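Local coordinates for protein glucose-resistance amylase regulator (Weissella paramesenteroides ATCC 33313, PDB 4RK6) that binds D-glucose in the cleft of its periplasmic-binding-protein-like sensor region and probably regulates transcription as a DNA-binding repressor of the LacI family, at residues 220-225 / 278-283. Residues are numbered along the deposited sequence; the frame is centred on the assembly and turned at random.
Sequences SIVTID and DSVLNL. With GLC (alpha-D-glucopyranose), chain C.
The hydroxyls of Ser279 and Ser220 stand in for backbone groups where the C-terminal tail, 278-283, meets the start of strand 220-223. The strand belongs to the parallel sheet of one lobe of a LacI-type, periplasmic-binding-protein-like fold; the tail runs past its end without joining it as a strand. Ser279 OG gives its proton to Ile221 O, 2.6 Å away, and approaches 25° out of the carbonyl plane. Its chi1 of 66° sets OG between the backbone N and the carbonyl carbon. The same OG accepts a bond from Thr238 N, so it links the tail, strand 220-223 and strand 238-241. Ile221 N returns a bond to Ser279 O at 2.8 Å. One residue of the strand is thus gripped through both its N-H and its C=O by a single serine. Val280 CG2 lies 3.7 Å from Val222 CG2, and the two side chains cross obliquely beside helix 110-123. Farther along 220-225, after the chain turns at Ile224, Asp225 holds the glucose with both carboxylate oxygens. GLC O4 donates to OD1 and GLC O6 to OD2, and Gln242 also bonds OD1. At the other end of 220-225, Leu281 N points almost straight at Ser220 OG, 2.9 Å away, with an N-H...O angle of 173°.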
loop_
_atom_site.group_PDB
_atom_site.type_symbol
_atom_site.label_atom_id
_atom_site.label_comp_id
_atom_site.label_asym_id
_atom_site.label_seq_id
_atom_site.Cartn_x
_atom_site.Cartn_y
_atom_site.Cartn_z
ATOM N N SER A 220 -6.201 23.047 9.954
ATOM C CA SER A 220 -4.956 22.380 10.308
ATOM C C SER A 220 -5.179 20.869 10.456
ATOM O O SER A 220 -6.246 20.438 10.895
ATOM C CB SER A 220 -4.408 22.980 11.612
ATOM O OG SER A 220 -3.891 24.296 11.396
ATOM N N ILE A 221 -4.166 20.063 10.109
ATOM C CA ILE A 221 -4.302 18.620 10.172
ATOM C C ILE A 221 -3.041 18.016 10.761
ATOM O O ILE A 221 -1.927 18.417 10.390
ATOM C CB ILE A 221 -4.552 17.979 8.774
ATOM C CG1 ILE A 221 -5.800 18.530 8.100
ATOM C CG2 ILE A 221 -4.675 16.458 8.867
ATOM C CD1 ILE A 221 -5.870 18.131 6.634
ATOM N N VAL A 222 -3.231 17.054 11.662
ATOM C CA VAL A 222 -2.158 16.158 12.098
ATOM C C VAL A 222 -2.648 14.729 11.909
ATOM O O VAL A 222 -3.771 14.394 12.296
ATOM C CB VAL A 222 -1.725 16.375 13.563
ATOM C CG1 VAL A 222 -0.635 15.376 13.939
ATOM C CG2 VAL A 222 -1.243 17.794 13.796
ATOM N N THR A 223 -1.827 13.878 11.301
ATOM C CA THR A 223 -2.194 12.464 11.129
ATOM C C THR A 223 -1.417 11.539 12.056
ATOM O O THR A 223 -0.385 11.917 12.600
ATOM C CB THR A 223 -1.984 11.927 9.696
ATOM O OG1 THR A 223 -0.596 11.652 9.473
ATOM C CG2 THR A 223 -2.489 12.874 8.664
ATOM N N ILE A 224 -1.937 10.335 12.214
ATOM C CA ILE A 224 -1.252 9.266 12.926
ATOM C C ILE A 224 -0.822 8.200 11.943
ATOM O O ILE A 224 -1.639 7.696 11.187
ATOM C CB ILE A 224 -2.147 8.637 13.997
ATOM C CG1 ILE A 224 -2.400 9.666 15.086
ATOM C CG2 ILE A 224 -1.468 7.375 14.550
ATOM C CD1 ILE A 224 -3.517 9.303 16.039
ATOM N N ASP A 225 0.490 7.902 11.963
ATOM C CA ASP A 225 1.164 6.768 11.327
ATOM C C ASP A 225 2.482 7.245 10.696
ATOM O O ASP A 225 3.528 6.649 10.906
ATOM C CB ASP A 225 0.357 6.012 10.264
ATOM C CG ASP A 225 -0.687 5.089 10.858
ATOM O OD1 ASP A 225 -0.703 4.916 12.100
ATOM O OD2 ASP A 225 -1.527 4.580 10.077
ATOM N N ASP A 278 3.934 20.736 7.020
ATOM C CA ASP A 278 3.341 21.951 6.448
ATOM C C ASP A 278 1.828 22.092 6.618
ATOM O O ASP A 278 1.217 22.984 6.042
ATOM C CB ASP A 278 3.716 22.035 4.960
ATOM C CG ASP A 278 5.211 22.165 4.750
ATOM O OD1 ASP A 278 5.859 22.897 5.514
ATOM O OD2 ASP A 278 5.744 21.536 3.828
ATOM N N SER A 279 1.225 21.266 7.458
ATOM C CA SER A 279 -0.231 21.217 7.537
ATOM C C SER A 279 -0.837 21.789 8.812
ATOM O O SER A 279 -2.020 21.568 9.064
ATOM C CB SER A 279 -0.725 19.773 7.326
ATOM O OG SER A 279 -0.313 18.918 8.371
ATOM N N VAL A 280 -0.047 22.532 9.604
ATOM C CA VAL A 280 -0.577 23.166 10.812
ATOM C C VAL A 280 -0.258 24.654 10.861
ATOM O O VAL A 280 0.874 25.060 10.663
ATOM C CB VAL A 280 -0.034 22.483 12.098
ATOM C CG1 VAL A 280 -0.603 23.157 13.330
ATOM C CG2 VAL A 280 -0.393 20.993 12.086
ATOM N N LEU A 281 -1.268 25.445 11.180
ATOM C CA LEU A 281 -1.141 26.895 11.320
ATOM C C LEU A 281 -1.172 27.265 12.804
ATOM O O LEU A 281 -1.951 26.700 13.577
ATOM C CB LEU A 281 -2.316 27.563 10.601
ATOM C CG LEU A 281 -2.194 29.053 10.262
ATOM C CD1 LEU A 281 -1.215 29.249 9.116
ATOM C CD2 LEU A 281 -3.560 29.642 9.915
ATOM N N ASN A 282 -0.305 28.194 13.193
ATOM C CA ASN A 282 -0.372 28.810 14.515
ATOM C C ASN A 282 -1.434 29.918 14.489
ATOM O O ASN A 282 -1.317 30.872 13.713
ATOM C CB ASN A 282 0.991 29.384 14.901
ATOM C CG ASN A 282 1.007 29.950 16.315
ATOM O OD1 ASN A 282 0.457 31.001 16.569
ATOM N ND2 ASN A 282 1.613 29.232 17.242
ATOM N N LEU A 283 -2.446 29.795 15.340
ATOM C CA LEU A 283 -3.517 30.805 15.432
ATOM C C LEU A 283 -3.261 31.952 16.415
ATOM O O LEU A 283 -4.059 32.894 16.466
ATOM C CB LEU A 283 -4.815 30.148 15.829
ATOM C CG LEU A 283 -5.294 28.977 14.992
ATOM C CD1 LEU A 283 -6.639 28.543 15.547
ATOM C CD2 LEU A 283 -5.366 29.348 13.520
HETATM C C1 GLC C . -4.357 0.073 13.040
HETATM C C2 GLC C . -3.176 0.201 14.002
HETATM C C3 GLC C . -2.876 1.635 14.390
HETATM C C4 GLC C . -2.860 2.514 13.136
HETATM C C5 GLC C . -4.241 2.427 12.485
HETATM C C6 GLC C . -4.318 3.258 11.206
HETATM O O1 GLC C . -5.500 0.117 13.804
HETATM O O2 GLC C . -3.428 -0.520 15.207
HETATM O O3 GLC C . -1.593 1.604 15.005
HETATM O O4 GLC C . -2.508 3.821 13.476
HETATM O O5 GLC C . -4.513 1.109 12.087
HETATM O O6 GLC C . -3.407 2.805 10.254
#